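Local coordinates for protein S-adenosylmethionine:tRNA ribosyltransferase-isomerase (Thermotoga maritima, PDB 1VKY) that probably transfers and isomerises the ribose of S-adenosylmethionine onto preQ1-modified tRNA, giving epoxyqueuosine in queuosine biosynthesis, at residues 38-52 with 333-347. Sequence-based numbering, arbitrary orientation.
Sequences SRLMVLHRKTQRIEH and RRYRFFSFGDAMLIL
L347 OXT, an oxygen of the C-terminal carboxylate, is gripped twice by R45: the backbone N donates to it over 3.0 Å, and R45 NE reaches the same OXT at 2.9 Å in a salt bridge. R45 NH1 takes L347 O at 2.9 Å, so the guanidinium meets the carboxylate side-on, both oxygens near its plane; the chain bends at chi3 (-71°) to bring the guanidinium there, while its CG and CD lie against I346 CG2. With an alanine in place of R45, the L347 carboxylate would probably lose its charged partner and keep, of the three bonds just described, the one from the backbone N. R45 NH2 also reaches the carbonyl of F317. From this clamp the pairing runs back along two parallel strands, 39-44 and 343-346, a worked case of a chain end inserted as an inner strand, joining the hairpin of 39-44 and 49-54 to the rest of the mixed sheet through the antiparallel 298-302. L43, M344 and I346 share one face, where helices 309-318 and 320-332 pack; L40, V42 and L345 line the other. At the far end D342 OD1 accepts R39 N (2.9 Å) and R336 NH2 from opposite faces of its carboxylate. Y335 is sandwiched, the R39 guanidinium stacked on one face (planes 18° apart) and M41 CE on the other, while its hydroxyl shares a 2.8 Å hydrogen bond with H52 ND1. Over the H52 ring lies the R333 guanidinium, centres 3.7 Å apart, its NE salt-bridged to E329.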
ATOM      1  N   SER B  38     -15.718   2.748  -1.633  1.00 32.42           N
ATOM      2  CA  SER B  38     -15.040   2.785  -2.934  1.00 32.28           C
ATOM      3  C   SER B  38     -16.088   2.682  -4.072  1.00 28.80           C
ATOM      4  O   SER B  38     -17.270   2.332  -3.823  1.00 26.82           O
ATOM      5  CB  SER B  38     -13.981   1.680  -3.004  1.00 33.16           C
ATOM      6  OG  SER B  38     -14.612   0.421  -3.117  1.00 40.50           O
ATOM      7  N   ARG B  39     -15.680   3.032  -5.295  1.00 27.73           N
ATOM      8  CA  ARG B  39     -16.542   2.885  -6.467  1.00 27.39           C
ATOM      9  C   ARG B  39     -16.622   1.412  -6.851  1.00 26.49           C
ATOM     10  O   ARG B  39     -15.725   0.640  -6.522  1.00 27.20           O
ATOM     11  CB  ARG B  39     -16.025   3.712  -7.637  1.00 27.78           C
ATOM     12  CG  ARG B  39     -15.961   5.153  -7.277  1.00 30.91           C
ATOM     13  CD  ARG B  39     -15.505   6.061  -8.392  1.00 38.81           C
ATOM     14  NE  ARG B  39     -16.581   6.208  -9.329  1.00 47.03           N
ATOM     15  CZ  ARG B  39     -16.587   7.048 -10.345  1.00 50.89           C
ATOM     16  NH1 ARG B  39     -15.547   7.845 -10.572  1.00 41.20           N
ATOM     17  NH2 ARG B  39     -17.653   7.072 -11.145  1.00 49.58           N
ATOM     18  N   LEU B  40     -17.750   1.024  -7.446  1.00 24.61           N
ATOM     19  CA  LEU B  40     -17.979  -0.333  -7.959  1.00 23.78           C
ATOM     20  C   LEU B  40     -18.567  -0.177  -9.337  1.00 21.58           C
ATOM     21  O   LEU B  40     -19.712   0.258  -9.461  1.00 25.44           O
ATOM     22  CB  LEU B  40     -18.970  -1.112  -7.066  1.00 21.56           C
ATOM     23  CG  LEU B  40     -19.400  -2.532  -7.477  1.00 25.14           C
ATOM     24  CD1 LEU B  40     -18.228  -3.488  -7.409  1.00 29.41           C
ATOM     25  CD2 LEU B  40     -20.547  -3.084  -6.663  1.00 27.92           C
ATOM     26  N   MET B  41     -17.809  -0.562 -10.360  1.00 23.00           N
ATOM     27  CA  MET B  41     -18.338  -0.679 -11.708  1.00 25.38           C
ATOM     28  C   MET B  41     -18.938  -2.085 -11.861  1.00 26.81           C
ATOM     29  O   MET B  41     -18.290  -3.064 -11.568  1.00 25.37           O
ATOM     30  CB  MET B  41     -17.240  -0.500 -12.760  1.00 26.20           C
ATOM     31  CG  MET B  41     -17.788  -0.406 -14.175  1.00 28.50           C
ATOM     32  SD  MET B  41     -16.550  -0.037 -15.425  1.00 31.04           S
ATOM     33  CE  MET B  41     -16.052   1.619 -15.018  1.00 31.19           C
ATOM     34  N   VAL B  42     -20.169  -2.152 -12.363  1.00 25.54           N
ATOM     35  CA  VAL B  42     -20.852  -3.412 -12.567  1.00 24.95           C
ATOM     36  C   VAL B  42     -21.013  -3.671 -14.055  1.00 24.18           C
ATOM     37  O   VAL B  42     -21.609  -2.858 -14.775  1.00 24.07           O
ATOM     38  CB  VAL B  42     -22.230  -3.412 -11.875  1.00 25.06           C
ATOM     39  CG1 VAL B  42     -22.891  -4.755 -12.011  1.00 27.47           C
ATOM     40  CG2 VAL B  42     -22.083  -3.070 -10.370  1.00 27.70           C
ATOM     41  N   LEU B  43     -20.546  -4.842 -14.467  1.00 25.16           N
ATOM     42  CA  LEU B  43     -20.607  -5.336 -15.826  1.00 24.91           C
ATOM     43  C   LEU B  43     -21.580  -6.524 -15.929  1.00 26.44           C
ATOM     44  O   LEU B  43     -21.440  -7.514 -15.231  1.00 25.55           O
ATOM     45  CB  LEU B  43     -19.205  -5.788 -16.274  1.00 22.47           C
ATOM     46  CG  LEU B  43     -18.299  -4.692 -16.871  1.00 26.47           C
ATOM     47  CD1 LEU B  43     -18.107  -3.566 -15.977  1.00 32.64           C
ATOM     48  CD2 LEU B  43     -16.996  -5.290 -17.251  1.00 26.98           C
ATOM     49  N   HIS B  44     -22.568  -6.382 -16.808  1.00 24.74           N
ATOM     50  CA  HIS B  44     -23.569  -7.410 -17.053  1.00 25.58           C
ATOM     51  C   HIS B  44     -23.234  -8.033 -18.404  1.00 24.54           C
ATOM     52  O   HIS B  44     -23.495  -7.445 -19.453  1.00 24.61           O
ATOM     53  CB  HIS B  44     -24.968  -6.790 -17.081  1.00 27.06           C
ATOM     54  CG  HIS B  44     -25.374  -6.107 -15.809  1.00 29.15           C
ATOM     55  ND1 HIS B  44     -26.099  -6.739 -14.826  1.00 28.02           N
ATOM     56  CD2 HIS B  44     -25.181  -4.837 -15.373  1.00 27.08           C
ATOM     57  CE1 HIS B  44     -26.336  -5.892 -13.839  1.00 28.25           C
ATOM     58  NE2 HIS B  44     -25.799  -4.730 -14.150  1.00 28.07           N
ATOM     59  N   ARG B  45     -22.649  -9.216 -18.389  1.00 22.53           N
ATOM     60  CA  ARG B  45     -22.052  -9.730 -19.633  1.00 25.65           C
ATOM     61  C   ARG B  45     -23.028  -9.999 -20.744  1.00 27.98           C
ATOM     62  O   ARG B  45     -22.752  -9.649 -21.871  1.00 34.88           O
ATOM     63  CB  ARG B  45     -21.250 -10.997 -19.385  1.00 27.48           C
ATOM     64  CG  ARG B  45     -19.979 -10.795 -18.569  1.00 25.39           C
ATOM     65  CD  ARG B  45     -19.401 -12.113 -18.127  1.00 30.26           C
ATOM     66  NE  ARG B  45     -20.192 -12.776 -17.095  1.00 29.15           N
ATOM     67  CZ  ARG B  45     -19.892 -13.974 -16.624  1.00 29.91           C
ATOM     68  NH1 ARG B  45     -20.629 -14.517 -15.683  1.00 26.57           N
ATOM     69  NH2 ARG B  45     -18.849 -14.634 -17.097  1.00 31.17           N
ATOM     70  N   LYS B  46     -24.155 -10.628 -20.449  1.00 28.52           N
ATOM     71  CA  LYS B  46     -25.100 -10.996 -21.505  1.00 33.06           C
ATOM     72  C   LYS B  46     -25.815  -9.795 -22.138  1.00 31.20           C
ATOM     73  O   LYS B  46     -26.065  -9.760 -23.345  1.00 30.70           O
ATOM     74  CB  LYS B  46     -26.123 -11.984 -20.975  1.00 34.13           C
ATOM     75  CG  LYS B  46     -25.531 -13.356 -20.573  1.00 42.38           C
ATOM     76  CD  LYS B  46     -26.467 -14.050 -19.566  1.00 50.85           C
ATOM     77  CE  LYS B  46     -26.734 -15.536 -19.889  1.00 63.70           C
ATOM     78  NZ  LYS B  46     -25.966 -16.495 -19.036  1.00 62.71           N
ATOM     79  N   THR B  47     -26.148  -8.807 -21.327  1.00 27.95           N
ATOM     80  CA  THR B  47     -26.832  -7.638 -21.835  1.00 24.69           C
ATOM     81  C   THR B  47     -25.859  -6.556 -22.253  1.00 25.88           C
ATOM     82  O   THR B  47     -26.255  -5.644 -22.932  1.00 26.60           O
ATOM     83  CB  THR B  47     -27.778  -7.065 -20.784  1.00 25.26           C
ATOM     84  OG1 THR B  47     -27.027  -6.663 -19.647  1.00 24.36           O
ATOM     85  CG2 THR B  47     -28.724  -8.124 -20.270  1.00 21.43           C
ATOM     86  N   GLN B  48     -24.600  -6.666 -21.830  1.00 26.24           N
ATOM     87  CA  GLN B  48     -23.544  -5.669 -22.085  1.00 28.77           C
ATOM     88  C   GLN B  48     -23.779  -4.333 -21.381  1.00 29.72           C
ATOM     89  O   GLN B  48     -23.187  -3.304 -21.717  1.00 29.61           O
ATOM     90  CB  GLN B  48     -23.317  -5.451 -23.583  1.00 29.99           C
ATOM     91  CG  GLN B  48     -22.993  -6.737 -24.338  1.00 35.73           C
ATOM     92  CD  GLN B  48     -21.521  -7.068 -24.274  1.00 38.46           C
ATOM     93  OE1 GLN B  48     -20.720  -6.451 -24.963  1.00 37.51           O
ATOM     94  NE2 GLN B  48     -21.162  -8.021 -23.438  1.00 34.32           N
ATOM     95  N   ARG B  49     -24.593  -4.362 -20.341  1.00 28.42           N
ATOM     96  CA  ARG B  49     -24.839  -3.178 -19.566  1.00 26.12           C
ATOM     97  C   ARG B  49     -23.701  -2.922 -18.568  1.00 26.44           C
ATOM     98  O   ARG B  49     -23.184  -3.841 -17.919  1.00 23.85           O
ATOM     99  CB  ARG B  49     -26.148  -3.332 -18.822  1.00 25.89           C
ATOM    100  CG  ARG B  49     -26.531  -2.098 -18.068  1.00 26.64           C
ATOM    101  CD  ARG B  49     -27.754  -2.314 -17.146  1.00 33.79           C
ATOM    102  NE  ARG B  49     -28.051  -1.040 -16.505  1.00 34.70           N
ATOM    103  CZ  ARG B  49     -28.763  -0.870 -15.402  1.00 30.94           C
ATOM    104  NH1 ARG B  49     -29.321  -1.898 -14.774  1.00 30.76           N
ATOM    105  NH2 ARG B  49     -28.925   0.360 -14.942  1.00 37.88           N
ATOM    106  N   ILE B  50     -23.293  -1.655 -18.494  1.00 27.80           N
ATOM    107  CA  ILE B  50     -22.305  -1.198 -17.514  1.00 30.33           C
ATOM    108  C   ILE B  50     -22.972  -0.182 -16.574  1.00 30.38           C
ATOM    109  O   ILE B  50     -23.660   0.752 -17.034  1.00 32.48           O
ATOM    110  CB  ILE B  50     -21.074  -0.572 -18.221  1.00 28.35           C
ATOM    111  CG1 ILE B  50     -20.437  -1.573 -19.190  1.00 32.72           C
ATOM    112  CG2 ILE B  50     -20.011  -0.146 -17.225  1.00 31.44           C
ATOM    113  CD1 ILE B  50     -19.224  -1.004 -19.935  1.00 30.86           C
ATOM    114  N   GLU B  51     -22.760  -0.347 -15.275  1.00 29.19           N
ATOM    115  CA  GLU B  51     -23.244   0.613 -14.280  1.00 27.78           C
ATOM    116  C   GLU B  51     -22.150   1.105 -13.372  1.00 27.91           C
ATOM    117  O   GLU B  51     -21.135   0.432 -13.137  1.00 27.60           O
ATOM    118  CB  GLU B  51     -24.292   0.000 -13.362  1.00 28.91           C
ATOM    119  CG  GLU B  51     -25.486  -0.638 -14.016  1.00 29.36           C
ATOM    120  CD  GLU B  51     -26.424  -1.159 -12.953  1.00 29.39           C
ATOM    121  OE1 GLU B  51     -26.468  -2.381 -12.690  1.00 26.14           O
ATOM    122  OE2 GLU B  51     -27.061  -0.312 -12.351  1.00 29.45           O
ATOM    123  N   HIS B  52     -22.382   2.291 -12.822  1.00 26.23           N
ATOM    124  CA  HIS B  52     -21.399   2.945 -11.956  1.00 29.00           C
ATOM    125  C   HIS B  52     -22.010   3.153 -10.570  1.00 30.84           C
ATOM    126  O   HIS B  52     -22.874   3.988 -10.403  1.00 29.74           O
ATOM    127  CB  HIS B  52     -21.002   4.264 -12.603  1.00 28.37           C
ATOM    128  CG  HIS B  52     -20.472   4.075 -13.983  1.00 30.36           C
ATOM    129  ND1 HIS B  52     -19.191   3.642 -14.228  1.00 29.90           N
ATOM    130  CD2 HIS B  52     -21.081   4.160 -15.186  1.00 31.64           C
ATOM    131  CE1 HIS B  52     -19.016   3.516 -15.531  1.00 29.28           C
ATOM    132  NE2 HIS B  52     -20.150   3.821 -16.135  1.00 37.47           N
ATOM    133  N   ARG B 333     -13.911   8.239 -16.384  1.00 29.36           N
ATOM    134  CA  ARG B 333     -14.594   8.684 -15.177  1.00 29.55           C
ATOM    135  C   ARG B 333     -13.719   8.814 -13.953  1.00 30.45           C
ATOM    136  O   ARG B 333     -14.228   9.097 -12.859  1.00 30.91           O
ATOM    137  CB  ARG B 333     -15.734   7.710 -14.857  1.00 29.35           C
ATOM    138  CG  ARG B 333     -16.824   7.789 -15.856  1.00 32.36           C
ATOM    139  CD  ARG B 333     -17.887   6.754 -15.639  1.00 39.25           C
ATOM    140  NE  ARG B 333     -18.978   6.863 -16.619  1.00 39.21           N
ATOM    141  CZ  ARG B 333     -20.204   7.276 -16.332  1.00 41.53           C
ATOM    142  NH1 ARG B 333     -20.522   7.696 -15.100  1.00 40.63           N
ATOM    143  NH2 ARG B 333     -21.124   7.283 -17.288  1.00 43.73           N
ATOM    144  N   ARG B 334     -12.419   8.558 -14.106  1.00 32.59           N
ATOM    145  CA  ARG B 334     -11.435   8.832 -13.061  1.00 31.14           C
ATOM    146  C   ARG B 334     -11.575   7.854 -11.895  1.00 30.44           C
ATOM    147  O   ARG B 334     -11.362   8.190 -10.723  1.00 26.57           O
ATOM    148  CB  ARG B 334     -11.532  10.316 -12.611  1.00 34.47           C
ATOM    149  CG  ARG B 334     -11.475  11.345 -13.763  1.00 40.16           C
ATOM    150  CD  ARG B 334     -10.141  11.451 -14.470  1.00 45.81           C
ATOM    151  NE  ARG B 334      -9.095  11.940 -13.578  1.00 50.32           N
ATOM    152  CZ  ARG B 334      -7.788  11.984 -13.870  1.00 48.12           C
ATOM    153  NH1 ARG B 334      -7.320  11.578 -15.045  1.00 46.33           N
ATOM    154  NH2 ARG B 334      -6.937  12.435 -12.968  1.00 49.99           N
ATOM    155  N   TYR B 335     -11.905   6.601 -12.202  1.00 27.82           N
ATOM    156  CA  TYR B 335     -11.845   5.568 -11.168  1.00 28.26           C
ATOM    157  C   TYR B 335     -10.400   5.474 -10.682  1.00 27.12           C
ATOM    158  O   TYR B 335      -9.445   5.801 -11.423  1.00 30.77           O
ATOM    159  CB  TYR B 335     -12.253   4.181 -11.722  1.00 25.52           C
ATOM    160  CG  TYR B 335     -13.731   3.909 -11.759  1.00 27.15           C
ATOM    161  CD1 TYR B 335     -14.578   4.644 -12.577  1.00 23.56           C
ATOM    162  CD2 TYR B 335     -14.297   2.891 -10.967  1.00 25.37           C
ATOM    163  CE1 TYR B 335     -15.970   4.369 -12.623  1.00 26.08           C
ATOM    164  CE2 TYR B 335     -15.668   2.607 -11.013  1.00 24.53           C
ATOM    165  CZ  TYR B 335     -16.504   3.352 -11.833  1.00 23.79           C
ATOM    166  OH  TYR B 335     -17.874   3.023 -11.852  1.00 28.99           O
ATOM    167  N   ARG B 336     -10.240   4.917  -9.499  1.00 27.82           N
ATOM    168  CA  ARG B 336      -8.922   4.594  -8.990  1.00 30.62           C
ATOM    169  C   ARG B 336      -8.592   3.122  -9.198  1.00 31.73           C
ATOM    170  O   ARG B 336      -9.471   2.237  -9.040  1.00 29.98           O
ATOM    171  CB  ARG B 336      -8.839   4.928  -7.521  1.00 30.45           C
ATOM    172  CG  ARG B 336      -9.067   6.407  -7.179  1.00 38.37           C
ATOM    173  CD  ARG B 336      -9.267   6.622  -5.681  1.00 44.95           C
ATOM    174  NE  ARG B 336     -10.203   5.622  -5.155  1.00 46.47           N
ATOM    175  CZ  ARG B 336      -9.956   4.709  -4.206  1.00 50.69           C
ATOM    176  NH1 ARG B 336      -8.767   4.643  -3.569  1.00 40.26           N
ATOM    177  NH2 ARG B 336     -10.942   3.851  -3.886  1.00 41.61           N
ATOM    178  N   PHE B 337      -7.318   2.880  -9.527  1.00 28.25           N
ATOM    179  CA  PHE B 337      -6.827   1.597 -10.008  1.00 27.03           C
ATOM    180  C   PHE B 337      -5.837   0.952  -9.052  1.00 27.54           C
ATOM    181  O   PHE B 337      -5.257   1.591  -8.171  1.00 29.75           O
ATOM    182  CB  PHE B 337      -6.158   1.774 -11.361  1.00 25.60           C
ATOM    183  CG  PHE B 337      -7.111   2.050 -12.474  1.00 26.49           C
ATOM    184  CD1 PHE B 337      -7.805   3.229 -12.529  1.00 28.25           C
ATOM    185  CD2 PHE B 337      -7.243   1.161 -13.512  1.00 25.40           C
ATOM    186  CE1 PHE B 337      -8.663   3.489 -13.551  1.00 29.90           C
ATOM    187  CE2 PHE B 337      -8.120   1.420 -14.555  1.00 28.87           C
ATOM    188  CZ  PHE B 337      -8.824   2.572 -14.564  1.00 27.36           C
ATOM    189  N   PHE B 338      -5.668  -0.342  -9.249  1.00 25.33           N
ATOM    190  CA  PHE B 338      -4.705  -1.155  -8.538  1.00 24.82           C
ATOM    191  C   PHE B 338      -5.192  -1.483  -7.152  1.00 28.13           C
ATOM    192  O   PHE B 338      -6.383  -1.396  -6.863  1.00 27.18           O
ATOM    193  CB  PHE B 338      -3.291  -0.503  -8.631  1.00 27.68           C
ATOM    194  CG  PHE B 338      -2.152  -1.442  -8.447  1.00 26.71           C
ATOM    195  CD1 PHE B 338      -2.082  -2.627  -9.149  1.00 34.37           C
ATOM    196  CD2 PHE B 338      -1.150  -1.155  -7.540  1.00 34.95           C
ATOM    197  CE1 PHE B 338      -1.023  -3.482  -8.967  1.00 36.75           C
ATOM    198  CE2 PHE B 338      -0.084  -2.016  -7.366  1.00 32.85           C
ATOM    199  CZ  PHE B 338      -0.016  -3.161  -8.071  1.00 37.62           C
ATOM    200  N   SER B 339      -4.281  -2.007  -6.336  1.00 31.68           N
ATOM    201  CA  SER B 339      -4.599  -2.648  -5.082  1.00 32.73           C
ATOM    202  C   SER B 339      -5.432  -1.870  -4.056  1.00 34.80           C
ATOM    203  O   SER B 339      -6.142  -2.502  -3.244  1.00 32.40           O
ATOM    204  CB  SER B 339      -3.275  -3.114  -4.439  1.00 37.93           C
ATOM    205  OG  SER B 339      -2.658  -4.097  -5.291  1.00 46.87           O
ATOM    206  N   PHE B 340      -5.322  -0.541  -4.036  1.00 32.11           N
ATOM    207  CA  PHE B 340      -6.030   0.288  -3.053  1.00 33.72           C
ATOM    208  C   PHE B 340      -7.113   1.106  -3.702  1.00 32.91           C
ATOM    209  O   PHE B 340      -7.732   1.959  -3.034  1.00 33.19           O
ATOM    210  CB  PHE B 340      -5.041   1.199  -2.289  1.00 38.34           C
ATOM    211  CG  PHE B 340      -3.955   0.414  -1.645  1.00 44.85           C
ATOM    212  CD1 PHE B 340      -2.694   0.351  -2.213  1.00 54.58           C
ATOM    213  CD2 PHE B 340      -4.258  -0.432  -0.578  1.00 53.87           C
ATOM    214  CE1 PHE B 340      -1.714  -0.477  -1.678  1.00 58.33           C
ATOM    215  CE2 PHE B 340      -3.290  -1.252  -0.022  1.00 55.81           C
ATOM    216  CZ  PHE B 340      -2.008  -1.279  -0.578  1.00 54.93           C
ATOM    217  N   GLY B 341      -7.395   0.785  -4.971  1.00 29.17           N
ATOM    218  CA  GLY B 341      -8.402   1.480  -5.776  1.00 30.88           C
ATOM    219  C   GLY B 341      -9.794   0.911  -5.695  1.00 29.03           C
ATOM    220  O   GLY B 341     -10.180   0.278  -4.721  1.00 27.01           O
ATOM    221  N   ASP B 342     -10.540   1.135  -6.762  1.00 28.58           N
ATOM    222  CA  ASP B 342     -11.934   0.811  -6.795  1.00 28.45           C
ATOM    223  C   ASP B 342     -12.120  -0.674  -7.213  1.00 25.22           C
ATOM    224  O   ASP B 342     -11.141  -1.406  -7.416  1.00 23.54           O
ATOM    225  CB  ASP B 342     -12.650   1.759  -7.761  1.00 23.95           C
ATOM    226  CG  ASP B 342     -12.651   3.174  -7.259  1.00 32.30           C
ATOM    227  OD1 ASP B 342     -12.900   3.359  -6.058  1.00 27.58           O
ATOM    228  OD2 ASP B 342     -12.423   4.139  -8.000  1.00 28.69           O
ATOM    229  N   ALA B 343     -13.372  -1.091  -7.317  1.00 27.14           N
ATOM    230  CA  ALA B 343     -13.723  -2.471  -7.660  1.00 26.61           C
ATOM    231  C   ALA B 343     -14.652  -2.590  -8.881  1.00 27.90           C
ATOM    232  O   ALA B 343     -15.335  -1.647  -9.265  1.00 24.30           O
ATOM    233  CB  ALA B 343     -14.377  -3.128  -6.510  1.00 29.72           C
ATOM    234  N   MET B 344     -14.656  -3.800  -9.449  1.00 24.29           N
ATOM    235  CA  MET B 344     -15.536  -4.223 -10.550  1.00 27.38           C
ATOM    236  C   MET B 344     -16.257  -5.514 -10.124  1.00 24.89           C
ATOM    237  O   MET B 344     -15.624  -6.416  -9.545  1.00 25.01           O
ATOM    238  CB  MET B 344     -14.666  -4.497 -11.773  1.00 26.89           C
ATOM    239  CG  MET B 344     -15.388  -5.001 -12.975  1.00 27.95           C
ATOM    240  SD  MET B 344     -14.248  -5.230 -14.349  1.00 30.61           S
ATOM    241  CE  MET B 344     -14.146  -3.534 -15.022  1.00 29.78           C
ATOM    242  N   LEU B 345     -17.571  -5.553 -10.367  1.00 26.35           N
ATOM    243  CA  LEU B 345     -18.416  -6.762 -10.282  1.00 25.36           C
ATOM    244  C   LEU B 345     -18.825  -7.137 -11.699  1.00 24.86           C
ATOM    245  O   LEU B 345     -19.435  -6.323 -12.422  1.00 24.94           O
ATOM    246  CB  LEU B 345     -19.695  -6.501  -9.479  1.00 25.97           C
ATOM    247  CG  LEU B 345     -20.769  -7.592  -9.416  1.00 27.10           C
ATOM    248  CD1 LEU B 345     -20.233  -8.899  -8.835  1.00 28.22           C
ATOM    249  CD2 LEU B 345     -22.007  -7.126  -8.644  1.00 27.05           C
ATOM    250  N   ILE B 346     -18.458  -8.349 -12.094  1.00 22.43           N
ATOM    251  CA  ILE B 346     -18.832  -8.897 -13.365  1.00 23.50           C
ATOM    252  C   ILE B 346     -19.824  -9.997 -13.115  1.00 23.72           C
ATOM    253  O   ILE B 346     -19.494 -10.973 -12.455  1.00 22.28           O
ATOM    254  CB  ILE B 346     -17.641  -9.431 -14.121  1.00 23.65           C
ATOM    255  CG1 ILE B 346     -16.566  -8.350 -14.242  1.00 26.64           C
ATOM    256  CG2 ILE B 346     -18.117  -9.889 -15.529  1.00 26.44           C
ATOM    257  CD1 ILE B 346     -15.230  -8.855 -14.264  1.00 33.51           C
ATOM    258  N   LEU B 347     -21.040  -9.796 -13.637  1.00 25.95           N
ATOM    259  CA  LEU B 347     -22.161 -10.779 -13.548  1.00 27.97           C
ATOM    260  C   LEU B 347     -22.392 -11.518 -14.884  1.00 31.94           C
ATOM    261  O   LEU B 347     -22.741 -12.710 -14.894  1.00 31.91           O
ATOM    262  CB  LEU B 347     -23.446 -10.046 -13.217  1.00 30.93           C
ATOM    263  CG  LEU B 347     -23.455  -9.361 -11.850  1.00 32.76           C
ATOM    264  CD1 LEU B 347     -24.607  -8.444 -11.752  1.00 37.55           C
ATOM    265  CD2 LEU B 347     -23.494 -10.406 -10.752  1.00 34.01           C
ATOM    266  OXT LEU B 347     -22.233 -10.962 -15.986  1.00 32.48           O
TER
HETATM  267  O   HOH W   1     -18.892   4.177  -9.806  1.00 33.22           O